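Local coordinates for mutT/nudix family protein (PDB 3I9X) that probably acts as a Nudix-family hydrolase, this chain holding the Nudix domain of a longer protein, at residues A[63-66]-A[67-70]; A[79-82]-A[83-86]. All blocks are in the same frame, centred on the assembly; numbering follows the deposited sequence.

Contact 1 (A[63-66]-A[67-70]); sequences NMEG and GKWA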
loop_
_atom_site.group_PDB
_atom_site.type_symbol
_atom_site.label_atom_id
_atom_site.label_comp_id
_atom_site.label_asym_id
_atom_site.label_seq_id
_atom_site.Cartn_x
_atom_site.Cartn_y
_atom_site.Cartn_z
ATOM N N ASN A 63 -3.608 -16.781 -23.477
ATOM C CA ASN A 63 -3.588 -16.319 -22.068
ATOM C C ASN A 63 -3.508 -14.807 -22.061
ATOM O O ASN A 63 -2.761 -14.235 -22.846
ATOM C CB ASN A 63 -2.369 -16.930 -21.315
ATOM C CG ASN A 63 -2.525 -16.894 -19.758
ATOM O OD1 ASN A 63 -3.590 -16.620 -19.252
ATOM N ND2 ASN A 63 -1.437 -17.148 -19.032
ATOM N N MET A 64 -4.215 -14.139 -21.172
ATOM C CA MET A 64 -3.905 -12.711 -20.928
ATOM C C MET A 64 -2.429 -12.566 -20.572
ATOM O O MET A 64 -1.857 -13.386 -19.857
ATOM C CB MET A 64 -4.729 -12.060 -19.826
ATOM C CG MET A 64 -5.245 -10.619 -20.244
ATOM S SD MET A 64 -6.895 -10.794 -21.115
ATOM C CE MET A 64 -7.732 -11.999 -20.053
ATOM N N GLU A 65 -1.837 -11.531 -21.127
ATOM C CA GLU A 65 -0.419 -11.289 -21.026
ATOM C C GLU A 65 0.431 -12.537 -21.286
ATOM O O GLU A 65 1.501 -12.664 -20.711
ATOM C CB GLU A 65 -0.127 -10.685 -19.641
ATOM C CG GLU A 65 -0.822 -9.332 -19.406
ATOM C CD GLU A 65 -0.249 -8.232 -20.269
ATOM O OE1 GLU A 65 0.625 -7.466 -19.828
ATOM O OE2 GLU A 65 -0.629 -8.145 -21.434
ATOM N N GLY A 66 -0.044 -13.453 -22.140
ATOM C CA GLY A 66 0.650 -14.707 -22.364
ATOM C C GLY A 66 2.069 -14.515 -22.898
ATOM O O GLY A 66 2.353 -13.587 -23.671
ATOM N N GLY A 67 2.966 -15.387 -22.472
ATOM C CA GLY A 67 4.350 -15.274 -22.864
ATOM C C GLY A 67 5.163 -14.126 -22.264
ATOM O O GLY A 67 6.339 -13.998 -22.607
ATOM N N LYS A 68 4.568 -13.300 -21.389
ATOM C CA LYS A 68 5.277 -12.150 -20.808
ATOM C C LYS A 68 5.799 -12.513 -19.420
ATOM O O LYS A 68 5.204 -13.319 -18.718
ATOM C CB LYS A 68 4.374 -10.924 -20.726
ATOM C CG LYS A 68 3.979 -10.364 -22.114
ATOM C CD LYS A 68 3.015 -9.192 -21.950
ATOM C CE LYS A 68 2.680 -8.475 -23.253
ATOM N NZ LYS A 68 1.926 -7.187 -22.987
ATOM N N TRP A 69 6.944 -11.950 -19.066
ATOM C CA TRP A 69 7.569 -12.208 -17.754
ATOM C C TRP A 69 6.878 -11.427 -16.633
ATOM O O TRP A 69 6.546 -10.255 -16.782
ATOM C CB TRP A 69 9.060 -11.850 -17.842
ATOM C CG TRP A 69 9.825 -12.752 -18.739
ATOM C CD1 TRP A 69 10.099 -12.558 -20.078
ATOM C CD2 TRP A 69 10.430 -13.999 -18.387
ATOM N NE1 TRP A 69 10.832 -13.617 -20.566
ATOM C CE2 TRP A 69 11.031 -14.524 -19.567
ATOM C CE3 TRP A 69 10.492 -14.748 -17.206
ATOM C CZ2 TRP A 69 11.690 -15.749 -19.595
ATOM C CZ3 TRP A 69 11.166 -15.973 -17.228
ATOM C CH2 TRP A 69 11.771 -16.446 -18.423
ATOM N N ALA A 70 6.658 -12.081 -15.505
ATOM C CA ALA A 70 5.994 -11.474 -14.370
ATOM C C ALA A 70 6.786 -11.791 -13.098
ATOM O O ALA A 70 7.412 -12.856 -13.012
ATOM C CB ALA A 70 4.576 -12.037 -14.207
#
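Glu65 and Lys68 face each other across a type II beta turn whose central residues are Gly66 and Gly67. The approach to the turn begins at Asn63, whose backbone O accepts from Gly66 N at 2.9 Å and so curls the chain just ahead of it. Glu65 follows, and its carbonyl O takes the closing bond of the turn from Lys68 N, 3.2 Å away, with the donor tilted 30° from the carbonyl plane. The Glu65 side chain leaves with CG anti to the carbonyl carbon and then bends at chi2 (-69°), which turns the carboxylate toward the lysine. Lys68 instead runs straight beyond CG and crosses the glutamate at a slant, CD lying 3.6 Å from Glu65 OE1. At its end NZ meets Glu65 OE2 on the syn side at 3.1 Å, a salt bridge well out of the carboxylate plane, and makes only a weak bond to OE1 at 3.4 Å. A long, flexible lysine suits this place because its amine can span the turn to reach the acid. Gly67 has the positive phi (71°) of the third position in a type II turn, where a side chain would run into Gly66 O.

The OE1 oxygen has a stronger partner in Phe159 N, so the carboxylate also pins the loop after helix 149-152. Backbone bonds from Gly67 and Lys68 to Arg53 set the turn beside the end of strand 43-52, just where strand 69-75 begins with the buried Trp69, edge-to-face with Phe147 of strand 144-148.

Contact 2 (A[79-82]-A[83-86]); sequences NESA and EQAA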
loop_
_atom_site.group_PDB
_atom_site.type_symbol
_atom_site.label_atom_id
_atom_site.label_comp_id
_atom_site.label_asym_id
_atom_site.label_seq_id
_atom_site.Cartn_x
_atom_site.Cartn_y
_atom_site.Cartn_z
ATOM N N ASN A 79 -9.338 -13.849 4.077
ATOM C CA ASN A 79 -8.927 -14.019 5.476
ATOM C C ASN A 79 -7.423 -13.886 5.767
ATOM O O ASN A 79 -6.927 -14.372 6.787
ATOM C CB ASN A 79 -9.548 -15.316 6.036
ATOM C CG ASN A 79 -11.095 -15.233 6.119
ATOM O OD1 ASN A 79 -11.813 -15.849 5.308
ATOM N ND2 ASN A 79 -11.608 -14.432 7.081
ATOM N N GLU A 80 -6.702 -13.155 4.912
ATOM C CA GLU A 80 -5.302 -12.789 5.201
ATOM C C GLU A 80 -4.891 -11.355 4.745
ATOM O O GLU A 80 -5.596 -10.683 3.984
ATOM C CB GLU A 80 -4.364 -13.826 4.567
ATOM C CG GLU A 80 -4.391 -13.799 3.052
ATOM C CD GLU A 80 -3.686 -15.001 2.399
ATOM O OE1 GLU A 80 -3.143 -15.881 3.109
ATOM O OE2 GLU A 80 -3.720 -15.055 1.165
ATOM N N SER A 81 -3.756 -10.905 5.260
ATOM C CA SER A 81 -3.147 -9.661 4.822
ATOM C C SER A 81 -2.277 -9.953 3.605
ATOM O O SER A 81 -1.920 -11.124 3.339
ATOM C CB SER A 81 -2.297 -9.086 5.939
ATOM O OG SER A 81 -1.185 -9.925 6.157
ATOM N N ALA A 82 -1.952 -8.898 2.852
ATOM C CA ALA A 82 -1.100 -9.039 1.682
ATOM C C ALA A 82 0.281 -9.598 2.093
ATOM O O ALA A 82 0.875 -10.364 1.350
ATOM C CB ALA A 82 -0.965 -7.715 0.923
ATOM N N GLU A 83 0.750 -9.200 3.265
ATOM C CA GLU A 83 1.955 -9.724 3.906
ATOM C C GLU A 83 1.907 -11.223 4.135
ATOM O O GLU A 83 2.872 -11.931 3.838
ATOM C CB GLU A 83 2.162 -9.045 5.245
ATOM C CG GLU A 83 3.438 -9.496 5.973
ATOM C CD GLU A 83 3.945 -8.484 7.014
ATOM O OE1 GLU A 83 4.929 -7.766 6.708
ATOM O OE2 GLU A 83 3.372 -8.415 8.135
ATOM N N GLN A 84 0.777 -11.712 4.647
ATOM C CA GLN A 84 0.622 -13.135 4.868
ATOM C C GLN A 84 0.661 -13.850 3.545
ATOM O O GLN A 84 1.349 -14.846 3.412
ATOM C CB GLN A 84 -0.649 -13.457 5.680
ATOM C CG GLN A 84 -0.407 -13.380 7.190
ATOM C CD GLN A 84 -1.614 -12.903 8.022
ATOM O OE1 GLN A 84 -2.759 -12.863 7.552
ATOM N NE2 GLN A 84 -1.335 -12.525 9.275
ATOM N N ALA A 85 -0.034 -13.316 2.546
ATOM C CA ALA A 85 -0.006 -13.898 1.221
ATOM C C ALA A 85 1.405 -13.898 0.567
ATOM O O ALA A 85 1.759 -14.852 -0.143
ATOM C CB ALA A 85 -0.998 -13.213 0.325
ATOM N N ALA A 86 2.181 -12.839 0.786
ATOM C CA ALA A 86 3.552 -12.780 0.284
ATOM C C ALA A 86 4.457 -13.786 1.005
ATOM O O ALA A 86 5.309 -14.384 0.376
ATOM C CB ALA A 86 4.138 -11.352 0.416
#
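A capping box starts helix 82-94, the helix of the Nudix box, the signature of this family, with Ser81 as its N-cap. Ser81 OG accepts from Gln84 N at 3.1 Å, and Gln84 OE1 takes the backbone N-H of Ser81 at 3.2 Å, nearly straight (166°) though the donor stands above the amide's carbonyl plane. Serine suits the N-cap because its short side chain, with chi1 at 68°, places OG over the first turn; glutamine is long enough to fold back, its chain bending at chi2, until OE1 also lies against Glu80 CB. Regular helical bonding follows: Ala85 N donates to Ser81 O at 3.0 Å and Ala86 N to Ala82 O. Glu80 lays its carboxylate beside Ala85, OE2 3.4 Å from CB; OE1 forms a salt bridge to Arg88 and OE2 accepts from Asp77 N. Glu80 and Arg88, both of the Nudix box, thus tie the loop ahead of the helix to the helix.

The small methyls of Ala82, Ala85 and Ala86 let the helix lie close on the sheet: all touch strand 27-40, and Ala82 and Ala86 also meet Phe123 of strand 118-126. At the tip, Ala82 N bonds to Asp108 of the second subunit.

From the N terminus, the chain passes through the hairpin strands 27-40 and 43-52, then a loop that contact 1 brings to a close by turning the chain into strand 69-75. That strand pairs with both 27-40 and 43-52, and the loop beyond it ends at contact 2, where the Nudix-box helix 82-94 starts. The contacts are therefore in series, neither nesting nor crossing; their centres are 24 Å apart and their nearest atoms about 14 Å apart. Contact 1 joins the start of strand 69-75 and the end of strand 43-52 to the loop holding Phe159, whereas 79-86 seats a helix against strands 27-40 and 118-126 and reaches the second subunit.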